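Local coordinates for angiopoietin-related protein 3 (Homo sapiens, PDB 6EUA), which raises plasma triglycerides by inhibiting lipoprotein lipase and, through the fibrinogen-like domain described here, mediates endothelial cell adhesion, at residues 37-42 with 48-53; 88-93 with 216-221; 114-119 with 125-130. One frame throughout, in Å; residues are numbered along the deposited sequence.

From the N terminus, contact 1 closes first: 37-42 turns back through a short loop onto 48-53, forming a hairpin complete before the other contacts begin. Contact 2 opens next, on the helix 84-91, and closes only when the chain returns as strand 213-220 near its C-terminal end. Within that long excursion the chain makes contact 3, a second hairpin of 114-119 with 125-130, so contact 3 lies wholly inside the span of contact 2. All three reach the same antiparallel sheet of the fibrinogen-like domain. Strand 213-220 pairs with 47-55 on one side and 96-104 on the other, thereby joining the two hairpin regions; the centres of contacts 1 and 3 lie about 18 Å apart.

Contact 1: residues 37-42 with 48-53; sequences FHVYCD and PWTLIQ
Strands 37-42 and 48-53 form a beta hairpin of the fibrinogen C-terminal domain, antiparallel at 137°, well short of straight. D42 and W49 form a hydrogen-bonded pair: D42 N gives a nearly straight 2.9 Å bond to W49 O, while the bond from W49 N to D42 O is bent and comes from above the carbonyl plane. L51 N bonds to Y40 O almost head-on, at a C=O...N angle of 175°, and a water accepts from Y40 N at 2.8 Å. On the face carrying Y40, D42, W49 and L51, the L51 methyl CD2 lies 3.7 Å from Y40 CD1. L51 holds CG anti to the backbone N (chi1 -178°), which brings the leucine branch obliquely against the ring. W49 CB sits 3.4 Å from D42 O, but the indole itself leads off to meet H219 edge-to-face. On the other face V39 CG1 touches T50 CG2 at 4.0 Å beside C41, whose SG is disulfide-linked to C13. D42 pairs with K215 and with R75 of the third subunit, which also binds Y40 OH. Helix 13-18 packs on V39 and T50, strand 25-29 flanks 37-44, and L217 of strand 213-220 touches D42, W49 and L51.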
loop_
_atom_site.group_PDB
_atom_site.type_symbol
_atom_site.label_atom_id
_atom_site.label_comp_id
_atom_site.label_asym_id
_atom_site.label_seq_id
_atom_site.Cartn_x
_atom_site.Cartn_y
_atom_site.Cartn_z
ATOM N N PHE A 37 -16.085 -4.482 -5.087
ATOM C CA PHE A 37 -14.768 -4.218 -5.643
ATOM C C PHE A 37 -14.034 -3.233 -4.736
ATOM O O PHE A 37 -14.630 -2.589 -3.870
ATOM C CB PHE A 37 -14.847 -3.721 -7.098
ATOM C CG PHE A 37 -15.581 -2.416 -7.283
ATOM C CD1 PHE A 37 -14.912 -1.212 -7.195
ATOM C CD2 PHE A 37 -16.924 -2.402 -7.619
ATOM C CE1 PHE A 37 -15.588 0.005 -7.382
ATOM C CE2 PHE A 37 -17.614 -1.193 -7.833
ATOM C CZ PHE A 37 -16.944 0.007 -7.712
ATOM N N HIS A 38 -12.723 -3.132 -4.941
ATOM C CA HIS A 38 -11.867 -2.341 -4.069
ATOM C C HIS A 38 -11.529 -1.010 -4.715
ATOM O O HIS A 38 -11.298 -0.937 -5.925
ATOM C CB HIS A 38 -10.579 -3.089 -3.724
ATOM C CG HIS A 38 -10.818 -4.303 -2.894
ATOM N ND1 HIS A 38 -10.595 -4.333 -1.534
ATOM C CD2 HIS A 38 -11.321 -5.517 -3.223
ATOM C CE1 HIS A 38 -10.927 -5.524 -1.065
ATOM N NE2 HIS A 38 -11.366 -6.263 -2.068
ATOM N N VAL A 39 -11.478 0.037 -3.885
ATOM C CA VAL A 39 -11.129 1.376 -4.321
ATOM C C VAL A 39 -10.067 1.919 -3.380
ATOM O O VAL A 39 -9.863 1.415 -2.271
ATOM C CB VAL A 39 -12.349 2.323 -4.344
ATOM C CG1 VAL A 39 -13.324 1.922 -5.437
ATOM C CG2 VAL A 39 -13.028 2.396 -2.951
ATOM N N TYR A 40 -9.381 2.961 -3.842
ATOM C CA TYR A 40 -8.553 3.783 -2.968
ATOM C C TYR A 40 -9.388 4.985 -2.539
ATOM O O TYR A 40 -9.850 5.758 -3.389
ATOM C CB TYR A 40 -7.257 4.228 -3.650
ATOM C CG TYR A 40 -6.315 4.880 -2.674
ATOM C CD1 TYR A 40 -6.391 6.244 -2.403
ATOM C CD2 TYR A 40 -5.369 4.127 -1.992
ATOM C CE1 TYR A 40 -5.538 6.836 -1.474
ATOM C CE2 TYR A 40 -4.511 4.708 -1.074
ATOM C CZ TYR A 40 -4.601 6.058 -0.821
ATOM O OH TYR A 40 -3.757 6.628 0.099
ATOM N N CYS A 41 -9.632 5.109 -1.231
ATOM C CA CYS A 41 -10.345 6.263 -0.693
ATOM C C CYS A 41 -9.304 7.292 -0.282
ATOM O O CYS A 41 -8.382 6.978 0.476
ATOM C CB CYS A 41 -11.236 5.888 0.495
ATOM S SG CYS A 41 -12.661 4.797 0.100
ATOM N N ASP A 42 -9.456 8.515 -0.773
ATOM C CA ASP A 42 -8.470 9.569 -0.576
ATOM C C ASP A 42 -9.150 10.734 0.129
ATOM O O ASP A 42 -9.992 11.420 -0.462
ATOM C CB ASP A 42 -7.869 9.995 -1.912
ATOM C CG ASP A 42 -6.488 10.617 -1.772
ATOM O OD1 ASP A 42 -5.963 10.694 -0.635
ATOM O OD2 ASP A 42 -5.933 11.027 -2.818
ATOM N N PRO A 48 -13.813 13.140 2.096
ATOM C CA PRO A 48 -13.429 11.929 1.369
ATOM C C PRO A 48 -13.731 11.996 -0.122
ATOM O O PRO A 48 -14.731 12.568 -0.557
ATOM C CB PRO A 48 -14.306 10.858 2.025
ATOM C CG PRO A 48 -15.573 11.612 2.323
ATOM C CD PRO A 48 -15.145 13.002 2.712
ATOM N N TRP A 49 -12.844 11.366 -0.903
ATOM C CA TRP A 49 -12.988 11.192 -2.346
ATOM C C TRP A 49 -12.754 9.727 -2.695
ATOM O O TRP A 49 -11.998 9.034 -2.006
ATOM C CB TRP A 49 -11.969 12.069 -3.148
ATOM C CG TRP A 49 -12.081 13.563 -2.913
ATOM C CD1 TRP A 49 -11.612 14.262 -1.833
ATOM C CD2 TRP A 49 -12.723 14.529 -3.765
ATOM N NE1 TRP A 49 -11.924 15.599 -1.956
ATOM C CE2 TRP A 49 -12.594 15.795 -3.136
ATOM C CE3 TRP A 49 -13.392 14.450 -4.993
ATOM C CZ2 TRP A 49 -13.105 16.978 -3.704
ATOM C CZ3 TRP A 49 -13.893 15.624 -5.560
ATOM C CH2 TRP A 49 -13.753 16.873 -4.905
ATOM N N THR A 50 -13.389 9.255 -3.779
ATOM C CA THR A 50 -12.982 8.001 -4.413
ATOM C C THR A 50 -11.938 8.325 -5.480
ATOM O O THR A 50 -12.213 9.097 -6.403
ATOM C CB THR A 50 -14.170 7.260 -5.045
ATOM O OG1 THR A 50 -15.162 6.969 -4.051
ATOM C CG2 THR A 50 -13.704 5.940 -5.690
ATOM N N LEU A 51 -10.740 7.762 -5.354
ATOM C CA LEU A 51 -9.706 7.977 -6.365
ATOM C C LEU A 51 -9.980 7.072 -7.563
ATOM O O LEU A 51 -10.016 5.849 -7.413
ATOM C CB LEU A 51 -8.321 7.689 -5.787
ATOM C CG LEU A 51 -7.062 7.883 -6.637
ATOM C CD1 LEU A 51 -6.941 9.332 -7.154
ATOM C CD2 LEU A 51 -5.836 7.528 -5.821
ATOM N N ILE A 52 -10.183 7.653 -8.750
ATOM C CA ILE A 52 -10.483 6.841 -9.928
ATOM C C ILE A 52 -9.317 6.754 -10.909
ATOM O O ILE A 52 -9.333 5.870 -11.780
ATOM C CB ILE A 52 -11.758 7.326 -10.652
ATOM C CG1 ILE A 52 -11.574 8.752 -11.194
ATOM C CG2 ILE A 52 -12.969 7.230 -9.704
ATOM C CD1 ILE A 52 -12.562 9.117 -12.300
ATOM N N GLN A 53 -8.300 7.610 -10.787
ATOM C CA GLN A 53 -7.141 7.549 -11.664
ATOM C C GLN A 53 -5.940 8.073 -10.887
ATOM O O GLN A 53 -6.060 9.042 -10.132
ATOM C CB GLN A 53 -7.354 8.373 -12.951
ATOM C CG GLN A 53 -6.194 8.308 -13.964
ATOM C CD GLN A 53 -5.244 9.497 -13.909
ATOM O OE1 GLN A 53 -4.951 10.034 -12.840
ATOM N NE2 GLN A 53 -4.732 9.893 -15.068
HETATM O O HOH W 1 -9.859 3.497 -6.567
#

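Contact 2: residues 88-93 with 216-221; sequences YSIVKQ and MLIHPT
I218 meets I90 and V91 by methyl contact alone, one strand side chain reaching across to the last turn of the helix 84-91. Its CB points toward the helix, about 4.3 Å from F116 CZ. There the chain forks. The short branch, CG2, stays beside the phenyl ring and lies 3.9 Å from F116 CZ. The long branch leaves CB through CG1, which sits between the backbone N and the carbonyl carbon (chi1 71°), and passes I52 CG2 of the neighbouring strand at 4.1 Å. An extended second torsion, chi2 -179°, then carries CD1 away from the strand backbone to the helix. This tip methyl makes every contact with 88-93: V91 CG2 approaches it to 3.8 Å and I90 CG2 to 4.1 Å, I218 crossing each of them at a slant. V91 CG2 also lies 3.9 Å from F116 CZ, so the phenyl edge atom touches both the valine and the isoleucine. The contact is small but buried, hydrophobic packing of helix on strand. Just beyond it the helix ends at V91, and K92, the first residue past it, has a positive phi that turns the chain away; K92 NZ folds back to S89 O, 2.9 Å away in the carbonyl plane and on a lone pair, and also bonds to S32 O. Y96 of strand 96-104 packs against I90, V91 and P220, so the helix leans on two adjacent strands, 96-104 and 213-220, while P31 lies against I90 from a loop.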
loop_
_atom_site.group_PDB
_atom_site.type_symbol
_atom_site.label_atom_id
_atom_site.label_comp_id
_atom_site.label_asym_id
_atom_site.label_seq_id
_atom_site.Cartn_x
_atom_site.Cartn_y
_atom_site.Cartn_z
ATOM N N TYR A 88 -19.056 4.204 -13.257
ATOM C CA TYR A 88 -20.479 4.429 -13.480
ATOM C C TYR A 88 -21.306 3.774 -12.384
ATOM O O TYR A 88 -22.335 4.329 -11.979
ATOM C CB TYR A 88 -20.917 3.930 -14.869
ATOM C CG TYR A 88 -22.380 4.215 -15.138
ATOM C CD1 TYR A 88 -22.800 5.490 -15.489
ATOM C CD2 TYR A 88 -23.348 3.222 -14.996
ATOM C CE1 TYR A 88 -24.138 5.777 -15.700
ATOM C CE2 TYR A 88 -24.699 3.498 -15.211
ATOM C CZ TYR A 88 -25.084 4.783 -15.565
ATOM O OH TYR A 88 -26.412 5.087 -15.785
ATOM N N SER A 89 -20.860 2.615 -11.876
ATOM C CA SER A 89 -21.553 1.980 -10.756
ATOM C C SER A 89 -21.624 2.914 -9.554
ATOM O O SER A 89 -22.619 2.931 -8.818
ATOM C CB SER A 89 -20.843 0.684 -10.366
ATOM O OG SER A 89 -21.206 -0.357 -11.237
ATOM N N ILE A 90 -20.571 3.685 -9.329
ATOM C CA ILE A 90 -20.598 4.658 -8.247
ATOM C C ILE A 90 -21.534 5.813 -8.593
ATOM O O ILE A 90 -22.439 6.153 -7.822
ATOM C CB ILE A 90 -19.169 5.143 -7.945
ATOM C CG1 ILE A 90 -18.317 3.952 -7.475
ATOM C CG2 ILE A 90 -19.189 6.293 -6.941
ATOM C CD1 ILE A 90 -16.811 4.213 -7.465
ATOM N N VAL A 91 -21.346 6.418 -9.764
ATOM C CA VAL A 91 -22.037 7.669 -10.066
ATOM C C VAL A 91 -23.485 7.419 -10.493
ATOM O O VAL A 91 -24.421 8.014 -9.943
ATOM C CB VAL A 91 -21.254 8.458 -11.130
ATOM C CG1 VAL A 91 -22.035 9.710 -11.556
ATOM C CG2 VAL A 91 -19.878 8.843 -10.585
ATOM N N LYS A 92 -23.696 6.553 -11.478
ATOM C CA LYS A 92 -25.037 6.222 -12.001
ATOM C C LYS A 92 -25.677 7.513 -12.507
ATOM O O LYS A 92 -25.072 8.178 -13.362
ATOM C CB LYS A 92 -25.831 5.459 -10.957
ATOM C CG LYS A 92 -25.589 3.962 -11.026
ATOM C CD LYS A 92 -26.345 3.209 -9.940
ATOM C CE LYS A 92 -25.727 1.835 -9.742
ATOM N NZ LYS A 92 -25.173 1.691 -8.382
ATOM N N GLN A 93 -26.868 7.894 -12.038
ATOM C CA GLN A 93 -27.581 9.068 -12.535
ATOM C C GLN A 93 -27.353 10.308 -11.669
ATOM O O GLN A 93 -28.009 11.333 -11.884
ATOM C CB GLN A 93 -29.089 8.780 -12.622
ATOM C CG GLN A 93 -29.473 7.518 -13.392
ATOM C CD GLN A 93 -30.943 7.112 -13.187
ATOM O OE1 GLN A 93 -31.778 7.918 -12.760
ATOM N NE2 GLN A 93 -31.265 5.865 -13.522
ATOM N N MET A 216 -7.283 11.768 -10.337
ATOM C CA MET A 216 -8.676 12.107 -10.596
ATOM C C MET A 216 -9.519 11.530 -9.469
ATOM O O MET A 216 -9.415 10.336 -9.165
ATOM C CB MET A 216 -9.124 11.578 -11.963
ATOM C CG MET A 216 -8.162 11.990 -13.092
ATOM S SD MET A 216 -8.725 11.497 -14.735
ATOM C CE MET A 216 -10.233 12.451 -14.828
ATOM N N LEU A 217 -10.342 12.382 -8.846
ATOM C CA LEU A 217 -11.072 12.033 -7.632
ATOM C C LEU A 217 -12.531 12.461 -7.735
ATOM O O LEU A 217 -12.819 13.565 -8.198
ATOM C CB LEU A 217 -10.439 12.704 -6.404
ATOM C CG LEU A 217 -8.998 12.265 -6.123
ATOM C CD1 LEU A 217 -8.054 13.454 -6.181
ATOM C CD2 LEU A 217 -8.915 11.535 -4.788
ATOM N N ILE A 218 -13.450 11.622 -7.243
ATOM C CA ILE A 218 -14.875 11.953 -7.285
ATOM C C ILE A 218 -15.510 11.791 -5.910
ATOM O O ILE A 218 -15.035 11.023 -5.066
ATOM C CB ILE A 218 -15.650 11.104 -8.321
ATOM C CG1 ILE A 218 -15.771 9.644 -7.858
ATOM C CG2 ILE A 218 -14.991 11.201 -9.693
ATOM C CD1 ILE A 218 -16.510 8.756 -8.872
ATOM N N HIS A 219 -16.603 12.525 -5.693
ATOM C CA HIS A 219 -17.455 12.312 -4.527
ATOM C C HIS A 219 -18.850 12.844 -4.836
ATOM O O HIS A 219 -18.993 13.727 -5.690
ATOM C CB HIS A 219 -16.860 12.966 -3.263
ATOM C CG HIS A 219 -16.987 14.460 -3.195
ATOM N ND1 HIS A 219 -18.195 15.110 -3.054
ATOM C CD2 HIS A 219 -16.040 15.429 -3.181
ATOM C CE1 HIS A 219 -17.988 16.415 -2.989
ATOM N NE2 HIS A 219 -16.689 16.635 -3.068
ATOM N N PRO A 220 -19.892 12.294 -4.212
ATOM C CA PRO A 220 -21.251 12.777 -4.484
ATOM C C PRO A 220 -21.439 14.233 -4.103
ATOM O O PRO A 220 -20.770 14.763 -3.212
ATOM C CB PRO A 220 -22.137 11.868 -3.620
ATOM C CG PRO A 220 -21.228 11.295 -2.599
ATOM C CD PRO A 220 -19.892 11.157 -3.278
ATOM N N THR A 221 -22.384 14.879 -4.796
ATOM C CA THR A 221 -22.755 16.249 -4.456
ATOM C C THR A 221 -23.455 16.312 -3.106
ATOM O O THR A 221 -23.166 17.195 -2.289
ATOM C CB THR A 221 -23.643 16.834 -5.547
ATOM O OG1 THR A 221 -22.826 17.212 -6.658
ATOM C CG2 THR A 221 -24.374 18.052 -5.035
#

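Contact 3: residues 114-119 with 125-130; sequences YSFYLG and YTLHLV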
loop_
_atom_site.group_PDB
_atom_site.type_symbol
_atom_site.label_atom_id
_atom_site.label_comp_id
_atom_site.label_asym_id
_atom_site.label_seq_id
_atom_site.Cartn_x
_atom_site.Cartn_y
_atom_site.Cartn_z
ATOM N N TYR A 114 -14.924 20.118 -10.897
ATOM C CA TYR A 114 -16.045 20.225 -11.812
ATOM C C TYR A 114 -17.245 19.511 -11.223
ATOM O O TYR A 114 -17.104 18.540 -10.471
ATOM C CB TYR A 114 -15.789 19.576 -13.174
ATOM C CG TYR A 114 -14.477 19.860 -13.850
ATOM C CD1 TYR A 114 -13.289 19.284 -13.398
ATOM C CD2 TYR A 114 -14.429 20.688 -14.972
ATOM C CE1 TYR A 114 -12.089 19.540 -14.039
ATOM C CE2 TYR A 114 -13.240 20.952 -15.612
ATOM C CZ TYR A 114 -12.070 20.378 -15.149
ATOM O OH TYR A 114 -10.892 20.642 -15.819
ATOM N N SER A 115 -18.424 19.978 -11.621
ATOM C CA SER A 115 -19.672 19.256 -11.434
ATOM C C SER A 115 -19.958 18.474 -12.710
ATOM O O SER A 115 -19.911 19.046 -13.810
ATOM C CB SER A 115 -20.809 20.232 -11.117
ATOM O OG SER A 115 -22.082 19.633 -11.288
ATOM N N PHE A 116 -20.233 17.170 -12.576
ATOM C CA PHE A 116 -20.378 16.343 -13.767
ATOM C C PHE A 116 -21.524 15.352 -13.642
ATOM O O PHE A 116 -22.046 15.077 -12.555
ATOM C CB PHE A 116 -19.081 15.592 -14.137
ATOM C CG PHE A 116 -18.775 14.405 -13.271
ATOM C CD1 PHE A 116 -18.064 14.557 -12.087
ATOM C CD2 PHE A 116 -19.160 13.128 -13.656
ATOM C CE1 PHE A 116 -17.769 13.454 -11.292
ATOM C CE2 PHE A 116 -18.872 12.025 -12.862
ATOM C CZ PHE A 116 -18.183 12.177 -11.688
ATOM N N TYR A 117 -21.920 14.866 -14.822
ATOM C CA TYR A 117 -22.856 13.775 -15.037
ATOM C C TYR A 117 -22.195 12.784 -15.980
ATOM O O TYR A 117 -21.380 13.165 -16.822
ATOM C CB TYR A 117 -24.180 14.268 -15.638
ATOM C CG TYR A 117 -24.996 15.085 -14.675
ATOM C CD1 TYR A 117 -24.836 16.464 -14.584
ATOM C CD2 TYR A 117 -25.904 14.474 -13.830
ATOM C CE1 TYR A 117 -25.589 17.212 -13.689
ATOM C CE2 TYR A 117 -26.651 15.205 -12.943
ATOM C CZ TYR A 117 -26.497 16.571 -12.872
ATOM O OH TYR A 117 -27.258 17.283 -11.971
ATOM N N LEU A 118 -22.533 11.508 -15.827
ATOM C CA LEU A 118 -21.877 10.452 -16.587
ATOM C C LEU A 118 -22.924 9.499 -17.140
ATOM O O LEU A 118 -23.793 9.042 -16.394
ATOM C CB LEU A 118 -20.893 9.688 -15.708
ATOM C CG LEU A 118 -20.038 8.609 -16.371
ATOM C CD1 LEU A 118 -19.021 9.224 -17.378
ATOM C CD2 LEU A 118 -19.335 7.801 -15.300
ATOM N N GLY A 119 -22.843 9.203 -18.458
ATOM C CA GLY A 119 -23.734 8.237 -19.075
ATOM C C GLY A 119 -23.163 6.823 -19.010
ATOM O O GLY A 119 -22.001 6.617 -18.686
ATOM N N TYR A 125 -20.089 6.115 -22.308
ATOM C CA TYR A 125 -19.693 6.760 -21.053
ATOM C C TYR A 125 -19.525 8.272 -21.225
ATOM O O TYR A 125 -18.503 8.856 -20.852
ATOM C CB TYR A 125 -18.421 6.109 -20.496
ATOM C CG TYR A 125 -18.616 4.649 -20.145
ATOM C CD1 TYR A 125 -19.426 4.285 -19.081
ATOM C CD2 TYR A 125 -18.009 3.638 -20.883
ATOM C CE1 TYR A 125 -19.615 2.967 -18.748
ATOM C CE2 TYR A 125 -18.196 2.300 -20.556
ATOM C CZ TYR A 125 -19.003 1.972 -19.483
ATOM O OH TYR A 125 -19.215 0.654 -19.119
ATOM N N THR A 126 -20.550 8.909 -21.790
ATOM C CA THR A 126 -20.454 10.324 -22.131
ATOM C C THR A 126 -20.376 11.186 -20.877
ATOM O O THR A 126 -21.185 11.043 -19.955
ATOM C CB THR A 126 -21.641 10.735 -22.986
ATOM O OG1 THR A 126 -21.617 9.966 -24.194
ATOM C CG2 THR A 126 -21.553 12.207 -23.337
ATOM N N LEU A 127 -19.398 12.086 -20.852
ATOM C CA LEU A 127 -19.106 12.928 -19.703
ATOM C C LEU A 127 -19.513 14.367 -19.987
ATOM O O LEU A 127 -19.220 14.898 -21.060
ATOM C CB LEU A 127 -17.619 12.871 -19.369
ATOM C CG LEU A 127 -17.173 13.603 -18.113
ATOM C CD1 LEU A 127 -17.604 12.774 -16.913
ATOM C CD2 LEU A 127 -15.664 13.783 -18.133
ATOM N N HIS A 128 -20.182 14.999 -19.023
ATOM C CA HIS A 128 -20.624 16.387 -19.141
ATOM C C HIS A 128 -20.130 17.148 -17.913
ATOM O O HIS A 128 -20.594 16.891 -16.796
ATOM C CB HIS A 128 -22.150 16.460 -19.272
ATOM C CG HIS A 128 -22.682 17.846 -19.459
ATOM N ND1 HIS A 128 -23.243 18.575 -18.432
ATOM C CD2 HIS A 128 -22.747 18.638 -20.557
ATOM C CE1 HIS A 128 -23.620 19.757 -18.885
ATOM N NE2 HIS A 128 -23.333 19.820 -20.173
ATOM N N LEU A 129 -19.193 18.079 -18.113
ATOM C CA LEU A 129 -18.528 18.792 -17.024
ATOM C C LEU A 129 -18.872 20.275 -17.016
ATOM O O LEU A 129 -19.049 20.900 -18.069
ATOM C CB LEU A 129 -16.998 18.688 -17.109
ATOM C CG LEU A 129 -16.255 17.371 -17.257
ATOM C CD1 LEU A 129 -14.806 17.637 -17.655
ATOM C CD2 LEU A 129 -16.311 16.633 -15.965
ATOM N N VAL A 130 -18.903 20.841 -15.811
ATOM C CA VAL A 130 -18.956 22.288 -15.600
ATOM C C VAL A 130 -17.943 22.635 -14.517
ATOM O O VAL A 130 -17.978 22.053 -13.430
ATOM C CB VAL A 130 -20.364 22.763 -15.188
ATOM C CG1 VAL A 130 -20.341 24.255 -14.863
ATOM C CG2 VAL A 130 -21.381 22.458 -16.279
#
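Y114 and L129 pack at one end of a beta hairpin, part of the antiparallel sheet of the fibrinogen C-terminal fold. Its strands, 114-118 and 127-130, run at 160°. S115 with V130 and Y117 with H128 are the hydrogen-bonded pairs, each joined by two N-H...O bonds lying in the carbonyl planes; F116-L129 and L118-L127 are the non-hydrogen-bonded pairs. On the face of those four residues, F116 CB touches L129 CD2 at 3.5 Å and F116 CD2 meets L127 CD1 at 3.6 Å. L118 CD1 closes on the same leucine methyl, L127 CD1, at 3.9 Å, forming a continuous apolar row. Beside it, L129 CD1 sits over one face of the Y114 ring, 4.3 Å from the centroid, a CH-pi contact toward the ring's rim. Y114 CG stands anti to its carbonyl carbon (chi1 -46°), which swings the ring across to L129, and CD2 comes 3.9 Å from L129 CB. A serine in place of Y114 would probably strip L129 CD1 of its aromatic cover and leave N138, which bonds the tyrosine OH, without that partner. Farther out, L98 and I100 of strand 96-104 pack on the Y114 side chain, and I87 of helix 84-91 packs on L118. Y125, in left-handed helical backbone geometry, follows N124, an N-glycosylation site carrying no glycan in this structure. Y125 OH bonds to E85 and K70, and Y125 O accepts from W170 NE1. At the turn, G119 N bonds to T126 O at 2.9 Å, and Y125 CA points its hydrogen almost straight at G119 O, 3.3 Å away.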